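PDB 5UBU: putative acetamidase/formamidase from Yersinia enterocolitica subsp. palearctica serotype O:3, which probably hydrolyses carbon-nitrogen bonds other than peptide bonds in linear amides. Local coordinates for residues D188-M194 with L253-R257; M194-I199 with I264-G268; P116-M122 with K145-L151; G219-A223 with A234-S239. The contacts are given in a common frame with arbitrary orientation. Residues are numbered along the deposited sequence.

Contact 1: residues D188-M194 with L253-R257. With NA (sodium ion), chain H.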
loop_
_atom_site.group_PDB
_atom_site.type_symbol
_atom_site.label_atom_id
_atom_site.label_comp_id
_atom_site.label_asym_id
_atom_site.label_seq_id
_atom_site.Cartn_x
_atom_site.Cartn_y
_atom_site.Cartn_z
ATOM N N ASP B 188 16.206 -4.991 -5.092
ATOM C CA ASP B 188 16.332 -4.592 -3.689
ATOM C C ASP B 188 17.480 -3.571 -3.589
ATOM O O ASP B 188 17.776 -2.883 -4.570
ATOM C CB ASP B 188 16.562 -5.862 -2.843
ATOM C CG ASP B 188 16.102 -5.720 -1.410
ATOM O OD1 ASP B 188 16.343 -4.657 -0.775
ATOM O OD2 ASP B 188 15.516 -6.713 -0.919
ATOM N N ASN B 189 18.120 -3.460 -2.426
ATOM C CA ASN B 189 19.229 -2.496 -2.261
ATOM C C ASN B 189 20.553 -2.914 -2.917
ATOM O O ASN B 189 21.552 -2.196 -2.824
ATOM C CB ASN B 189 19.439 -2.141 -0.773
ATOM C CG ASN B 189 19.800 -3.339 0.096
ATOM O OD1 ASN B 189 20.370 -4.325 -0.356
ATOM N ND2 ASN B 189 19.493 -3.226 1.367
ATOM N N HIS B 190 20.538 -4.075 -3.560
ATOM C CA HIS B 190 21.705 -4.622 -4.247
ATOM C C HIS B 190 21.564 -4.493 -5.764
ATOM O O HIS B 190 22.464 -4.887 -6.510
ATOM C CB HIS B 190 21.834 -6.104 -3.901
ATOM C CG HIS B 190 20.801 -6.968 -4.556
ATOM N ND1 HIS B 190 19.452 -6.827 -4.316
ATOM C CD2 HIS B 190 20.919 -8.004 -5.418
ATOM C CE1 HIS B 190 18.780 -7.717 -5.023
ATOM N NE2 HIS B 190 19.647 -8.448 -5.699
ATOM N N GLY B 191 20.437 -3.937 -6.208
ATOM C CA GLY B 191 20.115 -3.797 -7.622
ATOM C C GLY B 191 19.044 -4.849 -7.876
ATOM O O GLY B 191 17.972 -4.813 -7.264
ATOM N N GLY B 192 19.325 -5.781 -8.780
ATOM C CA GLY B 192 18.392 -6.865 -9.072
ATOM C C GLY B 192 17.486 -6.600 -10.257
ATOM O O GLY B 192 17.840 -5.837 -11.158
ATOM N N ASN B 193 16.311 -7.235 -10.237
ATOM C CA ASN B 193 15.316 -7.125 -11.305
ATOM C C ASN B 193 14.554 -5.800 -11.185
ATOM O O ASN B 193 13.370 -5.763 -10.834
ATOM C CB ASN B 193 14.358 -8.324 -11.231
ATOM C CG ASN B 193 13.453 -8.438 -12.439
ATOM O OD1 ASN B 193 13.781 -7.955 -13.519
ATOM N ND2 ASN B 193 12.325 -9.114 -12.272
HETATM N N MSE B 194 15.253 -4.716 -11.497
HETATM C CA MSE B 194 14.695 -3.369 -11.403
HETATM C C MSE B 194 13.805 -2.995 -12.558
HETATM O O MSE B 194 12.852 -2.243 -12.385
HETATM C CB MSE B 194 15.843 -2.364 -11.352
HETATM C CG MSE B 194 16.711 -2.561 -10.113
HETATM SE SE MSE B 194 18.286 -1.391 -10.193
HETATM C CE MSE B 194 19.278 -2.254 -11.657
ATOM N N LEU B 253 26.801 3.812 -0.134
ATOM C CA LEU B 253 25.488 3.935 -0.767
ATOM C C LEU B 253 24.569 2.928 -0.120
ATOM O O LEU B 253 25.001 1.838 0.239
ATOM C CB LEU B 253 25.509 3.609 -2.259
ATOM C CG LEU B 253 26.391 4.360 -3.241
ATOM C CD1 LEU B 253 25.944 3.964 -4.655
ATOM C CD2 LEU B 253 26.280 5.866 -3.035
ATOM N N SER B 254 23.303 3.287 0.022
ATOM C CA SER B 254 22.319 2.379 0.583
ATOM C C SER B 254 21.490 1.768 -0.533
ATOM O O SER B 254 20.960 0.668 -0.372
ATOM C CB SER B 254 21.420 3.096 1.584
ATOM O OG SER B 254 22.180 3.520 2.695
ATOM N N TRP B 255 21.381 2.484 -1.655
ATOM C CA TRP B 255 20.598 2.033 -2.798
ATOM C C TRP B 255 21.329 2.271 -4.107
ATOM O O TRP B 255 22.276 3.046 -4.148
ATOM C CB TRP B 255 19.261 2.770 -2.832
ATOM C CG TRP B 255 18.426 2.449 -1.680
ATOM C CD1 TRP B 255 18.389 3.095 -0.487
ATOM C CD2 TRP B 255 17.511 1.365 -1.580
ATOM N NE1 TRP B 255 17.492 2.491 0.351
ATOM C CE2 TRP B 255 16.945 1.417 -0.293
ATOM C CE3 TRP B 255 17.105 0.352 -2.461
ATOM C CZ2 TRP B 255 15.992 0.503 0.140
ATOM C CZ3 TRP B 255 16.165 -0.565 -2.028
ATOM C CH2 TRP B 255 15.615 -0.483 -0.737
ATOM N N PRO B 256 20.901 1.590 -5.180
ATOM C CA PRO B 256 21.545 1.815 -6.472
ATOM C C PRO B 256 21.298 3.214 -7.007
ATOM O O PRO B 256 20.255 3.800 -6.739
ATOM C CB PRO B 256 20.852 0.801 -7.406
ATOM C CG PRO B 256 20.289 -0.244 -6.509
ATOM C CD PRO B 256 19.964 0.445 -5.218
ATOM N N ARG B 257 22.264 3.730 -7.756
ATOM C CA ARG B 257 22.159 5.037 -8.389
ATOM C C ARG B 257 22.628 4.895 -9.813
ATOM O O ARG B 257 23.346 3.954 -10.139
ATOM C CB ARG B 257 23.016 6.060 -7.670
ATOM C CG ARG B 257 22.533 6.381 -6.281
ATOM C CD ARG B 257 23.537 7.235 -5.528
ATOM N NE ARG B 257 23.011 7.614 -4.216
ATOM C CZ ARG B 257 23.672 8.317 -3.302
ATOM N NH1 ARG B 257 24.912 8.735 -3.523
ATOM N NH2 ARG B 257 23.086 8.597 -2.153
HETATM NA NA NA H . 12.726 -8.194 -15.481
HETATM O O HOH W 1 9.948 -8.833 -14.887
#
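Asn189 lays its CB over one face of the Trp255 indole: the atom sits 3.9 Å from the centroid of the six-membered ring and 15° off its normal, a CH-pi contact. Asn189 belongs to a type I turn, Asp188 to Gly191, closed by Gly191 N to Asp188 O at 3.3 Å; Asp188 N to Gly191 O at 2.8 Å completes the pair, so the turn is the tip of a tight beta hairpin joining strands 187-188 and 191-193. Asp188 OD1 takes the backbone NH of Asn189 at 2.7 Å, while its other carboxylate oxygen makes a salt bridge to Lys318. Next to the indole, the Pro256 ring packs against the backbone of the turn, with its CG 3.7 Å from Gly191 N and 4.3 Å from Met194 SE (selenomethionine). Beyond the turn, Asn193 OD1 binds a sodium ion at 2.2 Å. No hydrogen bond joins the two segments, so the hairpin turn leading into the metal site rests on the loop before strand 257-260 through ring and van der Waals contacts.

Contact 2: residues M194-I199 with I264-G268. With NA (sodium ion), chain H.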
loop_
_atom_site.group_PDB
_atom_site.type_symbol
_atom_site.label_atom_id
_atom_site.label_comp_id
_atom_site.label_asym_id
_atom_site.label_seq_id
_atom_site.Cartn_x
_atom_site.Cartn_y
_atom_site.Cartn_z
HETATM N N MSE B 194 15.253 -4.716 -11.497
HETATM C CA MSE B 194 14.695 -3.369 -11.403
HETATM C C MSE B 194 13.805 -2.995 -12.558
HETATM O O MSE B 194 12.852 -2.243 -12.385
HETATM C CB MSE B 194 15.843 -2.364 -11.352
HETATM C CG MSE B 194 16.711 -2.561 -10.113
HETATM SE SE MSE B 194 18.286 -1.391 -10.193
HETATM C CE MSE B 194 19.278 -2.254 -11.657
ATOM N N ASP B 195 14.117 -3.502 -13.745
ATOM C CA ASP B 195 13.349 -3.199 -14.950
ATOM C C ASP B 195 13.138 -1.682 -15.116
ATOM O O ASP B 195 12.017 -1.208 -15.237
ATOM C CB ASP B 195 12.009 -3.944 -14.946
ATOM C CG ASP B 195 12.160 -5.464 -14.982
ATOM O OD1 ASP B 195 13.197 -5.984 -15.455
ATOM O OD2 ASP B 195 11.204 -6.150 -14.558
ATOM N N VAL B 196 14.239 -0.937 -15.084
ATOM C CA VAL B 196 14.223 0.511 -15.266
ATOM C C VAL B 196 14.737 0.752 -16.688
ATOM O O VAL B 196 15.913 0.500 -16.961
ATOM C CB VAL B 196 15.119 1.229 -14.229
ATOM C CG1 VAL B 196 15.248 2.715 -14.550
ATOM C CG2 VAL B 196 14.563 1.037 -12.828
ATOM N N PRO B 197 13.866 1.238 -17.597
ATOM C CA PRO B 197 14.220 1.476 -19.014
ATOM C C PRO B 197 15.480 2.290 -19.271
ATOM O O PRO B 197 16.101 2.133 -20.323
ATOM C CB PRO B 197 13.019 2.250 -19.556
ATOM C CG PRO B 197 11.889 1.851 -18.685
ATOM C CD PRO B 197 12.461 1.594 -17.323
ATOM N N ASP B 198 15.848 3.144 -18.324
ATOM C CA ASP B 198 17.023 4.019 -18.459
ATOM C C ASP B 198 18.383 3.317 -18.344
ATOM O O ASP B 198 19.401 3.878 -18.748
ATOM C CB ASP B 198 16.937 5.122 -17.410
ATOM C CG ASP B 198 15.677 5.938 -17.532
ATOM O OD1 ASP B 198 15.596 6.811 -18.412
ATOM O OD2 ASP B 198 14.780 5.735 -16.707
ATOM N N ILE B 199 18.395 2.101 -17.808
ATOM C CA ILE B 199 19.629 1.335 -17.630
ATOM C C ILE B 199 20.003 0.609 -18.929
ATOM O O ILE B 199 19.952 -0.618 -19.025
ATOM C CB ILE B 199 19.494 0.374 -16.423
ATOM C CG1 ILE B 199 19.245 1.210 -15.165
ATOM C CG2 ILE B 199 20.752 -0.478 -16.237
ATOM C CD1 ILE B 199 18.974 0.397 -13.926
ATOM N N ILE B 264 20.940 12.360 -13.089
ATOM C CA ILE B 264 21.427 11.468 -12.044
ATOM C C ILE B 264 20.111 10.901 -11.488
ATOM O O ILE B 264 19.074 11.566 -11.567
ATOM C CB ILE B 264 22.274 12.159 -10.945
ATOM C CG1 ILE B 264 21.443 13.121 -10.095
ATOM C CG2 ILE B 264 23.467 12.863 -11.567
ATOM C CD1 ILE B 264 22.206 13.697 -8.933
HETATM N N MSE B 265 20.147 9.688 -10.938
HETATM C CA MSE B 265 18.941 9.063 -10.421
HETATM C C MSE B 265 19.196 8.121 -9.290
HETATM O O MSE B 265 20.186 7.408 -9.293
HETATM C CB MSE B 265 18.334 8.284 -11.599
HETATM C CG MSE B 265 17.055 7.486 -11.276
HETATM SE SE MSE B 265 16.716 6.071 -12.632
HETATM C CE MSE B 265 15.972 7.266 -13.991
ATOM N N SER B 266 18.307 8.136 -8.300
ATOM C CA SER B 266 18.374 7.219 -7.163
ATOM C C SER B 266 17.275 6.195 -7.412
ATOM O O SER B 266 16.127 6.565 -7.675
ATOM C CB SER B 266 18.155 7.937 -5.843
ATOM O OG SER B 266 19.242 8.787 -5.535
ATOM N N ILE B 267 17.624 4.916 -7.322
ATOM C CA ILE B 267 16.684 3.831 -7.596
ATOM C C ILE B 267 16.270 3.078 -6.341
ATOM O O ILE B 267 17.066 2.360 -5.761
ATOM C CB ILE B 267 17.306 2.843 -8.602
ATOM C CG1 ILE B 267 17.720 3.598 -9.878
ATOM C CG2 ILE B 267 16.329 1.715 -8.926
ATOM C CD1 ILE B 267 18.495 2.772 -10.882
ATOM N N GLY B 268 15.015 3.240 -5.945
ATOM C CA GLY B 268 14.480 2.569 -4.763
ATOM C C GLY B 268 13.548 1.441 -5.154
ATOM O O GLY B 268 12.869 1.530 -6.176
HETATM NA NA NA H . 12.726 -8.194 -15.481
HETATM O O HOH W 1 9.948 -8.833 -14.887
#
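Ile267 and Met265, two positions apart on strand 263-270, present their side chains to the loop that follows strand 191-193. No hydrogen bond crosses; the segments meet by van der Waals contact, mostly between apolar side chains. Ile267 gives up the most surface: Ile267 CG2 meets Met194 SE at 3.9 Å and Val196 CG2 at 4.3 Å, and Ile267 CD1 touches Ile199 CD1 at 3.9 Å. Met265, a selenomethionine like Met194, brings its SE to 4.1 Å from Val196 CG1 and its methyl CE to 3.3 Å from Asp198 OD2. The strand lies inside the large mixed sheet, between 257-260 and 319-326, and helix 273-291 covers the opposite face, where Ser266 points. On the loop side, a type I turn from Val196 to Ile199, closed by Ile199 N to Val196 O at 3.1 Å, holds Val196, third in buried area, and Asp198 toward the strand. Asp198 has its charge met by Arg310. Asp195 binds the sodium ion through OD1 at 2.3 Å and OD2 at 2.7 Å.

Contact 3: residues P116-M122 with K145-L151; sequences PHGICAM and KVRMIKL
Five backbone hydrogen bonds join residues 117-122 to 145-151: Gly118 N to Ile149 O 2.7 Å, Ile149 N to Gly118 O 2.9 Å, Cys120 N to Arg147 O 3.1 Å, Arg147 N to Cys120 O 2.8 Å, and Met122 N to Lys145 O 2.9 Å. A weak sixth runs from Leu151 N to Pro116 O (3.4 Å). Both strands are extended and antiparallel, axes 4.5 Å apart at closest and N-to-C directions 149° apart. Gly118-Ile149 and Cys120-Arg147 (CA-CA 5.0 and 5.2 Å) are hydrogen-bonded pairs; His117-Lys150, Ile119-Met148 and Ala121-Val146 (4.6, 5.0 and 4.4 Å) are non-hydrogen-bonded. They open a four-stranded antiparallel sheet. On one face Ile119 CG1 (chi1 m) packs 3.8 Å from the SE of Met148, a selenomethionine in mmm, and His117 (chi1 m, chi2 90°) sets CD2 3.6 Å from Lys150 CA. On the other, Leu151 (pp) brings CD2 to 3.8 Å from Gly118 N. Arg147 leads away to a Glu71 salt bridge and to Trp158 (cation-pi, hydrogen bond), packing on Met301 of a neighbouring subunit.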
loop_
_atom_site.group_PDB
_atom_site.type_symbol
_atom_site.label_atom_id
_atom_site.label_comp_id
_atom_site.label_asym_id
_atom_site.label_seq_id
_atom_site.Cartn_x
_atom_site.Cartn_y
_atom_site.Cartn_z
ATOM N N PRO B 116 17.053 -13.014 -35.035
ATOM C CA PRO B 116 16.687 -12.901 -33.620
ATOM C C PRO B 116 15.251 -12.494 -33.351
ATOM O O PRO B 116 14.687 -11.656 -34.063
ATOM C CB PRO B 116 17.631 -11.811 -33.114
ATOM C CG PRO B 116 17.876 -10.954 -34.300
ATOM C CD PRO B 116 17.847 -11.847 -35.492
ATOM N N HIS B 117 14.675 -13.085 -32.314
ATOM C CA HIS B 117 13.317 -12.762 -31.910
ATOM C C HIS B 117 13.243 -12.432 -30.423
ATOM O O HIS B 117 13.916 -13.057 -29.607
ATOM C CB HIS B 117 12.325 -13.898 -32.218
ATOM C CG HIS B 117 12.115 -14.148 -33.681
ATOM N ND1 HIS B 117 12.885 -15.037 -34.398
ATOM C CD2 HIS B 117 11.200 -13.642 -34.555
ATOM C CE1 HIS B 117 12.451 -15.081 -35.646
ATOM N NE2 HIS B 117 11.428 -14.252 -35.766
ATOM N N GLY B 118 12.435 -11.423 -30.108
ATOM C CA GLY B 118 12.160 -11.020 -28.740
ATOM C C GLY B 118 10.856 -11.708 -28.372
ATOM O O GLY B 118 10.166 -12.203 -29.241
ATOM N N ILE B 119 10.511 -11.727 -27.088
ATOM C CA ILE B 119 9.285 -12.379 -26.621
ATOM C C ILE B 119 8.568 -11.599 -25.537
ATOM O O ILE B 119 9.178 -11.208 -24.554
ATOM C CB ILE B 119 9.604 -13.759 -26.007
ATOM C CG1 ILE B 119 10.249 -14.677 -27.058
ATOM C CG2 ILE B 119 8.331 -14.446 -25.514
ATOM C CD1 ILE B 119 10.844 -15.961 -26.483
ATOM N N CYS B 120 7.276 -11.376 -25.723
ATOM C CA CYS B 120 6.449 -10.732 -24.713
ATOM C C CYS B 120 5.430 -11.799 -24.344
ATOM O O CYS B 120 4.921 -12.505 -25.221
ATOM C CB CYS B 120 5.742 -9.482 -25.222
ATOM S SG CYS B 120 4.698 -8.722 -23.935
ATOM N N ALA B 121 5.135 -11.926 -23.055
ATOM C CA ALA B 121 4.199 -12.944 -22.601
ATOM C C ALA B 121 3.344 -12.510 -21.433
ATOM O O ALA B 121 3.756 -11.687 -20.614
ATOM C CB ALA B 121 4.968 -14.207 -22.222
HETATM N N MSE B 122 2.145 -13.084 -21.387
HETATM C CA MSE B 122 1.188 -12.845 -20.325
HETATM C C MSE B 122 1.183 -14.135 -19.572
HETATM O O MSE B 122 0.576 -15.113 -19.990
HETATM C CB MSE B 122 -0.187 -12.513 -20.865
HETATM C CG MSE B 122 -0.334 -11.021 -21.120
HETATM SE SE MSE B 122 -2.006 -10.733 -22.154
HETATM C CE MSE B 122 -3.308 -11.068 -20.736
ATOM N N LYS B 145 -1.031 -15.599 -23.137
ATOM C CA LYS B 145 -0.524 -15.154 -24.445
ATOM C C LYS B 145 0.998 -15.076 -24.580
ATOM O O LYS B 145 1.718 -14.861 -23.610
ATOM C CB LYS B 145 -1.116 -13.788 -24.829
ATOM C CG LYS B 145 -2.334 -13.815 -25.735
ATOM C CD LYS B 145 -3.573 -14.450 -25.137
ATOM C CE LYS B 145 -4.596 -14.734 -26.244
ATOM N NZ LYS B 145 -4.919 -13.545 -27.088
ATOM N N VAL B 146 1.448 -15.230 -25.823
ATOM C CA VAL B 146 2.854 -15.161 -26.197
ATOM C C VAL B 146 2.968 -14.474 -27.558
ATOM O O VAL B 146 2.215 -14.782 -28.492
ATOM C CB VAL B 146 3.494 -16.571 -26.321
ATOM C CG1 VAL B 146 4.930 -16.483 -26.821
ATOM C CG2 VAL B 146 3.435 -17.298 -24.987
ATOM N N ARG B 147 3.914 -13.550 -27.661
ATOM C CA ARG B 147 4.178 -12.843 -28.902
ATOM C C ARG B 147 5.646 -13.023 -29.259
ATOM O O ARG B 147 6.502 -12.735 -28.441
ATOM C CB ARG B 147 3.875 -11.367 -28.752
ATOM C CG ARG B 147 2.409 -10.998 -28.621
ATOM C CD ARG B 147 1.576 -11.345 -29.859
ATOM N NE ARG B 147 2.348 -11.227 -31.098
ATOM C CZ ARG B 147 2.632 -10.095 -31.746
ATOM N NH1 ARG B 147 2.232 -8.913 -31.294
ATOM N NH2 ARG B 147 3.341 -10.142 -32.872
HETATM N N MSE B 148 5.918 -13.525 -30.466
HETATM C CA MSE B 148 7.279 -13.723 -30.973
HETATM C C MSE B 148 7.466 -12.531 -31.865
HETATM O O MSE B 148 6.848 -12.428 -32.909
HETATM C CB MSE B 148 7.403 -14.981 -31.802
HETATM C CG MSE B 148 7.250 -16.243 -30.966
HETATM SE SE MSE B 148 8.990 -16.580 -30.133
HETATM C CE MSE B 148 10.094 -17.157 -31.650
ATOM N N ILE B 149 8.306 -11.601 -31.446
ATOM C CA ILE B 149 8.543 -10.379 -32.185
ATOM C C ILE B 149 9.906 -10.378 -32.850
ATOM O O ILE B 149 10.929 -10.564 -32.207
ATOM C CB ILE B 149 8.472 -9.137 -31.248
ATOM C CG1 ILE B 149 7.211 -9.160 -30.373
ATOM C CG2 ILE B 149 8.615 -7.848 -32.045
ATOM C CD1 ILE B 149 5.958 -9.488 -31.134
ATOM N N LYS B 150 9.906 -10.142 -34.152
ATOM C CA LYS B 150 11.132 -10.078 -34.928
ATOM C C LYS B 150 11.760 -8.749 -34.546
ATOM O O LYS B 150 11.056 -7.800 -34.217
ATOM C CB LYS B 150 10.774 -10.104 -36.411
ATOM C CG LYS B 150 11.860 -10.495 -37.398
ATOM C CD LYS B 150 11.239 -10.550 -38.815
ATOM C CE LYS B 150 11.950 -11.512 -39.775
ATOM N NZ LYS B 150 11.734 -12.936 -39.364
ATOM N N LEU B 151 13.079 -8.675 -34.544
ATOM C CA LEU B 151 13.738 -7.420 -34.181
ATOM C C LEU B 151 15.135 -7.303 -34.746
ATOM O O LEU B 151 15.704 -8.286 -35.198
ATOM C CB LEU B 151 13.712 -7.210 -32.650
ATOM C CG LEU B 151 14.182 -8.306 -31.679
ATOM C CD1 LEU B 151 15.668 -8.552 -31.785
ATOM C CD2 LEU B 151 13.851 -7.917 -30.252
#

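Contact 4: residues G219-A223 with A234-S239. With NA (sodium ion), chain G; NA (sodium ion), chain H.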
loop_
_atom_site.group_PDB
_atom_site.type_symbol
_atom_site.label_atom_id
_atom_site.label_comp_id
_atom_site.label_asym_id
_atom_site.label_seq_id
_atom_site.Cartn_x
_atom_site.Cartn_y
_atom_site.Cartn_z
ATOM N N GLY B 219 21.759 -9.676 -16.655
ATOM C CA GLY B 219 20.832 -10.494 -17.447
ATOM C C GLY B 219 19.534 -9.805 -17.768
ATOM O O GLY B 219 19.390 -8.613 -17.530
ATOM N N ASP B 220 18.599 -10.567 -18.332
ATOM C CA ASP B 220 17.261 -10.069 -18.673
ATOM C C ASP B 220 17.296 -8.799 -19.537
ATOM O O ASP B 220 16.872 -7.724 -19.120
ATOM C CB ASP B 220 16.459 -9.859 -17.373
ATOM C CG ASP B 220 15.003 -9.450 -17.612
ATOM O OD1 ASP B 220 14.376 -9.819 -18.635
ATOM O OD2 ASP B 220 14.480 -8.772 -16.718
ATOM N N ALA B 221 17.817 -8.935 -20.747
ATOM C CA ALA B 221 17.874 -7.817 -21.669
ATOM C C ALA B 221 16.477 -7.568 -22.250
ATOM O O ALA B 221 15.729 -8.520 -22.506
ATOM C CB ALA B 221 18.863 -8.110 -22.785
ATOM N N HIS B 222 16.120 -6.292 -22.414
ATOM C CA HIS B 222 14.831 -5.910 -23.000
ATOM C C HIS B 222 15.069 -5.081 -24.246
ATOM O O HIS B 222 15.906 -4.193 -24.236
ATOM C CB HIS B 222 13.969 -5.055 -22.067
ATOM C CG HIS B 222 13.539 -5.738 -20.816
ATOM N ND1 HIS B 222 13.373 -5.063 -19.632
ATOM C CD2 HIS B 222 13.283 -7.040 -20.550
ATOM C CE1 HIS B 222 12.981 -5.913 -18.699
ATOM N NE2 HIS B 222 12.929 -7.121 -19.226
ATOM N N ALA B 223 14.329 -5.366 -25.313
ATOM C CA ALA B 223 14.454 -4.603 -26.563
ATOM C C ALA B 223 13.746 -3.259 -26.428
ATOM O O ALA B 223 14.025 -2.329 -27.173
ATOM C CB ALA B 223 13.879 -5.390 -27.731
ATOM N N ALA B 234 8.447 -7.405 -20.778
ATOM C CA ALA B 234 8.771 -6.442 -21.809
ATOM C C ALA B 234 9.030 -7.312 -23.036
ATOM O O ALA B 234 8.457 -8.397 -23.140
ATOM C CB ALA B 234 10.014 -5.670 -21.416
ATOM N N VAL B 235 9.835 -6.831 -23.983
ATOM C CA VAL B 235 10.202 -7.650 -25.139
ATOM C C VAL B 235 11.520 -8.288 -24.703
ATOM O O VAL B 235 12.581 -7.695 -24.831
ATOM C CB VAL B 235 10.325 -6.846 -26.455
ATOM C CG1 VAL B 235 10.914 -7.712 -27.563
ATOM C CG2 VAL B 235 8.959 -6.301 -26.865
ATOM N N GLU B 236 11.413 -9.499 -24.158
ATOM C CA GLU B 236 12.551 -10.254 -23.646
ATOM C C GLU B 236 13.383 -10.843 -24.782
ATOM O O GLU B 236 12.825 -11.478 -25.694
ATOM C CB GLU B 236 12.038 -11.422 -22.800
ATOM C CG GLU B 236 10.990 -11.080 -21.747
ATOM C CD GLU B 236 11.485 -10.140 -20.674
ATOM O OE1 GLU B 236 10.621 -9.523 -20.003
ATOM O OE2 GLU B 236 12.716 -10.013 -20.493
ATOM N N PHE B 237 14.707 -10.676 -24.731
ATOM C CA PHE B 237 15.564 -11.227 -25.791
ATOM C C PHE B 237 16.981 -11.564 -25.310
ATOM O O PHE B 237 17.426 -11.109 -24.260
ATOM C CB PHE B 237 15.601 -10.286 -27.021
ATOM C CG PHE B 237 16.520 -9.091 -26.881
ATOM C CD1 PHE B 237 16.322 -8.140 -25.903
ATOM C CD2 PHE B 237 17.547 -8.882 -27.793
ATOM C CE1 PHE B 237 17.166 -7.037 -25.797
ATOM C CE2 PHE B 237 18.381 -7.767 -27.691
ATOM C CZ PHE B 237 18.181 -6.845 -26.695
ATOM N N ALA B 238 17.649 -12.409 -26.094
ATOM C CA ALA B 238 19.013 -12.823 -25.854
ATOM C C ALA B 238 19.869 -11.735 -26.503
ATOM O O ALA B 238 19.599 -11.346 -27.643
ATOM C CB ALA B 238 19.270 -14.179 -26.487
ATOM N N SER B 239 20.892 -11.251 -25.790
ATOM C CA SER B 239 21.727 -10.156 -26.303
ATOM C C SER B 239 23.220 -10.304 -26.132
ATOM O O SER B 239 23.699 -11.170 -25.402
ATOM C CB SER B 239 21.371 -8.861 -25.567
ATOM O OG SER B 239 21.862 -8.886 -24.229
HETATM NA NA NA G . 12.212 -9.203 -18.458
HETATM NA NA NA H . 12.726 -8.194 -15.481
HETATM O O HOH W 2 18.964 -11.472 -22.253
HETATM O O HOH W 1 9.948 -8.833 -14.887
#
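A short antiparallel pairing of the end of strand 214-222 with the weakly bonded strand 236-237 frames a two-sodium site. Asp220 OD1 at 2.3 Å, His222 NE2 at 2.3 Å and Glu236 OE1 and OE2, each at 2.2 Å, bind the chain G ion, with Asp220 OD2 at 2.9 Å. Since Asp220 OD2 also binds the chain H ion at 2.2 Å, this carboxylate bridges the two; Asn193 and Asp195 complete the protein ligands of the second. Asp220 OD1 and Glu236 OE2 sit 2.5 Å apart, consistent with both binding the same ion. Hydrogen bonds run from Ala223 N to Val235 O (3.0 Å) and Phe237 N to Ala221 O (3.3 Å), and, within 234-239, from Ala234 N to Glu236 OE1 (3.1 Å). Over the His222 ring lies Ala234 CB, a CH-pi contact 3.6 Å from the centroid and 13° off the normal. Apolar contact brings Phe237 CE1 to 3.6 Å from Ala221 CB. Water 2 accepts from Ala221 N at 3.2 Å and donates to Phe237 O at 2.6 Å.

In the fold
Contacts 1, 2 and 4 are buried, while contact 3, its centre about 20 Å from the chain's centre, is only partly so. Contacts 1 and 2 share Met194 and meet where Pro256 O probably accepts a hydrogen bond from Ile267 N; both lack hydrogen bonds between their segments and rest on van der Waals contacts, with a ring overlap in contact 1. Contact 4 is instead polar and metal-bound, yet all three converge on the chain H sodium, to which they contribute Asn193, Asp195 and Asp220. Contact 3, a regular backbone ladder, stays clear of contact 2 (nearest atoms about 11 Å apart) but abuts contact 4, with Ile119 N 2.7 Å from Glu236 O, a probable hydrogen bond. Contacts 3 and 4 both touch the same neighbouring subunit.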